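Local coordinates for Non-structural polyprotein (Sindbis virus, PDB 4GUA) that forms part of the viral replication machinery, its nsP2-nsP3 precursor region joining a cysteine protease to a macro domain and a zinc-binding domain, at residues D555-F563 with M582-P590. Numbering follows the deposited sequence.
Sequences DMAEIKVLF and MEAIREKCP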
loop_
_atom_site.group_PDB
_atom_site.type_symbol
_atom_site.label_atom_id
_atom_site.label_comp_id
_atom_site.label_asym_id
_atom_site.label_seq_id
_atom_site.Cartn_x
_atom_site.Cartn_y
_atom_site.Cartn_z
ATOM N N ASP A 555 14.007 2.131 -14.183
ATOM C CA ASP A 555 15.284 2.778 -13.932
ATOM C C ASP A 555 15.204 3.723 -12.734
ATOM O O ASP A 555 16.090 3.706 -11.880
ATOM C CB ASP A 555 15.770 3.505 -15.188
ATOM C CG ASP A 555 16.174 2.539 -16.303
ATOM O OD1 ASP A 555 16.315 1.328 -16.031
ATOM O OD2 ASP A 555 16.372 2.993 -17.451
ATOM N N MET A 556 14.145 4.530 -12.664
ATOM C CA MET A 556 13.912 5.388 -11.502
ATOM C C MET A 556 13.877 4.546 -10.233
ATOM O O MET A 556 14.440 4.912 -9.198
ATOM C CB MET A 556 12.566 6.091 -11.607
ATOM C CG MET A 556 12.419 7.070 -12.734
ATOM S SD MET A 556 10.705 7.602 -12.814
ATOM C CE MET A 556 10.600 8.655 -11.375
ATOM N N ALA A 557 13.174 3.422 -10.317
ATOM C CA ALA A 557 13.039 2.519 -9.187
ATOM C C ALA A 557 14.407 2.018 -8.723
ATOM O O ALA A 557 14.719 2.016 -7.528
ATOM C CB ALA A 557 12.143 1.341 -9.576
ATOM N N GLU A 558 15.230 1.617 -9.682
ATOM C CA GLU A 558 16.530 1.043 -9.383
ATOM C C GLU A 558 17.427 2.095 -8.774
ATOM O O GLU A 558 18.190 1.803 -7.862
ATOM C CB GLU A 558 17.161 0.465 -10.649
ATOM C CG GLU A 558 18.486 -0.232 -10.421
ATOM C CD GLU A 558 18.945 -1.016 -11.630
ATOM O OE1 GLU A 558 18.315 -0.894 -12.704
ATOM O OE2 GLU A 558 19.943 -1.754 -11.512
ATOM N N ILE A 559 17.306 3.326 -9.258
ATOM C CA ILE A 559 18.134 4.419 -8.769
ATOM C C ILE A 559 17.782 4.660 -7.300
ATOM O O ILE A 559 18.660 4.900 -6.473
ATOM C CB ILE A 559 17.932 5.708 -9.605
ATOM C CG1 ILE A 559 18.565 5.544 -10.992
ATOM C CG2 ILE A 559 18.557 6.912 -8.909
ATOM C CD1 ILE A 559 18.339 6.720 -11.930
ATOM N N LYS A 560 16.493 4.575 -6.984
ATOM C CA LYS A 560 16.026 4.713 -5.610
ATOM C C LYS A 560 16.508 3.561 -4.731
ATOM O O LYS A 560 16.753 3.733 -3.538
ATOM C CB LYS A 560 14.499 4.762 -5.602
ATOM C CG LYS A 560 13.836 5.371 -4.368
ATOM C CD LYS A 560 14.771 6.129 -3.432
ATOM C CE LYS A 560 14.097 6.363 -2.092
ATOM N NZ LYS A 560 12.812 7.102 -2.257
ATOM N N VAL A 561 16.656 2.382 -5.316
ATOM C CA VAL A 561 17.194 1.260 -4.562
ATOM C C VAL A 561 18.666 1.498 -4.242
ATOM O O VAL A 561 19.109 1.215 -3.128
ATOM C CB VAL A 561 17.015 -0.066 -5.335
ATOM C CG1 VAL A 561 17.794 -1.194 -4.693
ATOM C CG2 VAL A 561 15.543 -0.422 -5.416
ATOM N N LEU A 562 19.410 2.037 -5.206
ATOM C CA LEU A 562 20.851 2.275 -5.058
ATOM C C LEU A 562 21.165 3.453 -4.139
ATOM O O LEU A 562 22.239 3.524 -3.543
ATOM C CB LEU A 562 21.471 2.552 -6.427
ATOM C CG LEU A 562 21.355 1.438 -7.465
ATOM C CD1 LEU A 562 21.727 1.961 -8.847
ATOM C CD2 LEU A 562 22.211 0.242 -7.080
ATOM N N PHE A 563 20.237 4.397 -4.065
ATOM C CA PHE A 563 20.421 5.600 -3.273
ATOM C C PHE A 563 19.175 5.821 -2.426
ATOM O O PHE A 563 18.302 6.610 -2.787
ATOM C CB PHE A 563 20.674 6.797 -4.190
ATOM C CG PHE A 563 21.901 6.650 -5.049
ATOM C CD1 PHE A 563 21.846 5.934 -6.231
ATOM C CD2 PHE A 563 23.101 7.228 -4.680
ATOM C CE1 PHE A 563 22.963 5.792 -7.026
ATOM C CE2 PHE A 563 24.223 7.088 -5.473
ATOM C CZ PHE A 563 24.151 6.367 -6.647
ATOM N N MET A 582 22.583 3.862 -17.107
ATOM C CA MET A 582 22.420 3.136 -15.855
ATOM C C MET A 582 23.709 2.508 -15.362
ATOM O O MET A 582 24.095 2.728 -14.224
ATOM C CB MET A 582 21.315 2.080 -15.974
ATOM C CG MET A 582 19.888 2.654 -15.883
ATOM S SD MET A 582 19.519 3.579 -14.366
ATOM C CE MET A 582 19.696 2.304 -13.127
ATOM N N GLU A 583 24.362 1.716 -16.209
ATOM C CA GLU A 583 25.589 1.034 -15.809
ATOM C C GLU A 583 26.511 1.974 -15.041
ATOM O O GLU A 583 27.125 1.574 -14.051
ATOM C CB GLU A 583 26.356 0.518 -17.025
ATOM C CG GLU A 583 26.485 1.522 -18.163
ATOM C CD GLU A 583 27.790 1.368 -18.944
ATOM O OE1 GLU A 583 28.208 0.221 -19.212
ATOM O OE2 GLU A 583 28.406 2.405 -19.278
ATOM N N ALA A 584 26.611 3.219 -15.497
ATOM C CA ALA A 584 27.504 4.190 -14.873
ATOM C C ALA A 584 27.057 4.494 -13.447
ATOM O O ALA A 584 27.877 4.584 -12.537
ATOM C CB ALA A 584 27.547 5.461 -15.688
ATOM N N ILE A 585 25.753 4.670 -13.265
ATOM C CA ILE A 585 25.189 4.961 -11.951
ATOM C C ILE A 585 25.339 3.755 -11.026
ATOM O O ILE A 585 25.500 3.902 -9.814
ATOM C CB ILE A 585 23.708 5.362 -12.049
ATOM C CG1 ILE A 585 23.570 6.611 -12.923
ATOM C CG2 ILE A 585 23.131 5.604 -10.663
ATOM C CD1 ILE A 585 22.536 7.594 -12.442
ATOM N N ARG A 586 25.288 2.560 -11.601
ATOM C CA ARG A 586 25.444 1.349 -10.818
ATOM C C ARG A 586 26.883 1.258 -10.314
ATOM O O ARG A 586 27.127 0.775 -9.209
ATOM C CB ARG A 586 25.084 0.118 -11.646
ATOM C CG ARG A 586 23.632 0.063 -12.077
ATOM C CD ARG A 586 23.352 -1.190 -12.890
ATOM N NE ARG A 586 21.971 -1.229 -13.370
ATOM C CZ ARG A 586 21.601 -1.334 -14.643
ATOM N NH1 ARG A 586 22.495 -1.435 -15.617
ATOM N NH2 ARG A 586 20.313 -1.351 -14.948
ATOM N N GLU A 587 27.832 1.707 -11.137
ATOM C CA GLU A 587 29.224 1.851 -10.706
ATOM C C GLU A 587 29.365 2.917 -9.622
ATOM O O GLU A 587 30.118 2.742 -8.666
ATOM C CB GLU A 587 30.132 2.182 -11.891
ATOM C CG GLU A 587 31.302 1.221 -12.049
ATOM C CD GLU A 587 31.205 0.377 -13.305
ATOM O OE1 GLU A 587 30.684 -0.755 -13.218
ATOM O OE2 GLU A 587 31.642 0.847 -14.380
ATOM N N LYS A 588 28.631 4.016 -9.768
ATOM C CA LYS A 588 28.621 5.082 -8.767
ATOM C C LYS A 588 28.169 4.540 -7.403
ATOM O O LYS A 588 28.462 5.125 -6.362
ATOM C CB LYS A 588 27.730 6.243 -9.260
ATOM C CG LYS A 588 27.511 7.425 -8.293
ATOM C CD LYS A 588 28.742 7.891 -7.507
ATOM C CE LYS A 588 28.480 9.253 -6.852
ATOM N NZ LYS A 588 28.963 9.317 -5.441
ATOM N N CYS A 589 27.480 3.404 -7.411
ATOM C CA CYS A 589 27.048 2.762 -6.172
ATOM C C CYS A 589 28.079 1.742 -5.679
ATOM O O CYS A 589 28.485 0.854 -6.427
ATOM C CB CYS A 589 25.694 2.083 -6.365
ATOM S SG CYS A 589 25.091 1.260 -4.882
ATOM N N PRO A 590 28.498 1.864 -4.412
ATOM C CA PRO A 590 29.576 1.045 -3.835
ATOM C C PRO A 590 29.317 -0.457 -3.746
ATOM O O PRO A 590 30.280 -1.189 -3.523
ATOM C CB PRO A 590 29.725 1.599 -2.410
ATOM C CG PRO A 590 29.054 2.917 -2.418
ATOM C CD PRO A 590 27.975 2.841 -3.442
#
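Glu558 OE2 accepts the NE hydrogen of Arg586 at 2.8 Å, and Glu558 OE1 takes that of Arg586 NH2 at 3.0 Å in a nearly straight bond. This side-on salt bridge, with one nitrogen for each oxygen, illustrates how a charged clasp can border an apolar seam between two helices. It is not flat: the carboxylate and guanidinium planes are turned 38° apart, and NE reaches OE2 from above the carboxylate plane. Arg586 runs extended from CG to NE, while Met582 CB lies against one face of its guanidinium.

Met582 bends at both chi2 and chi3 (-58° and -63°), which turns its thioether toward helix 550-562. Met582 SD comes 3.8 Å from Asp555 CB, and Met582 CE rests 3.5 Å from Glu558 OE1. Farther along, Leu562 sets CD2 against Cys589 SG at 3.8 Å. Phe563, the first residue to leave helical geometry, swings its ring across to Ile585, and Ile585 CG2 approaches Phe563 CE1 obliquely at 3.6 Å; Lys588 CG meets the ring edge near CZ.

Within the nsP3 zinc-binding domain, the segments 555-562, part of helix 550-562, and 583-588 run nearly parallel, their axes 10.4 Å apart at closest approach. Helix 566-577 connects them in sequence: its Tyr576 hydrogen-bonds Asp555 OD2, and its Gln572 touches Ile559 and Phe563, while helix 613-621 packs on Met556.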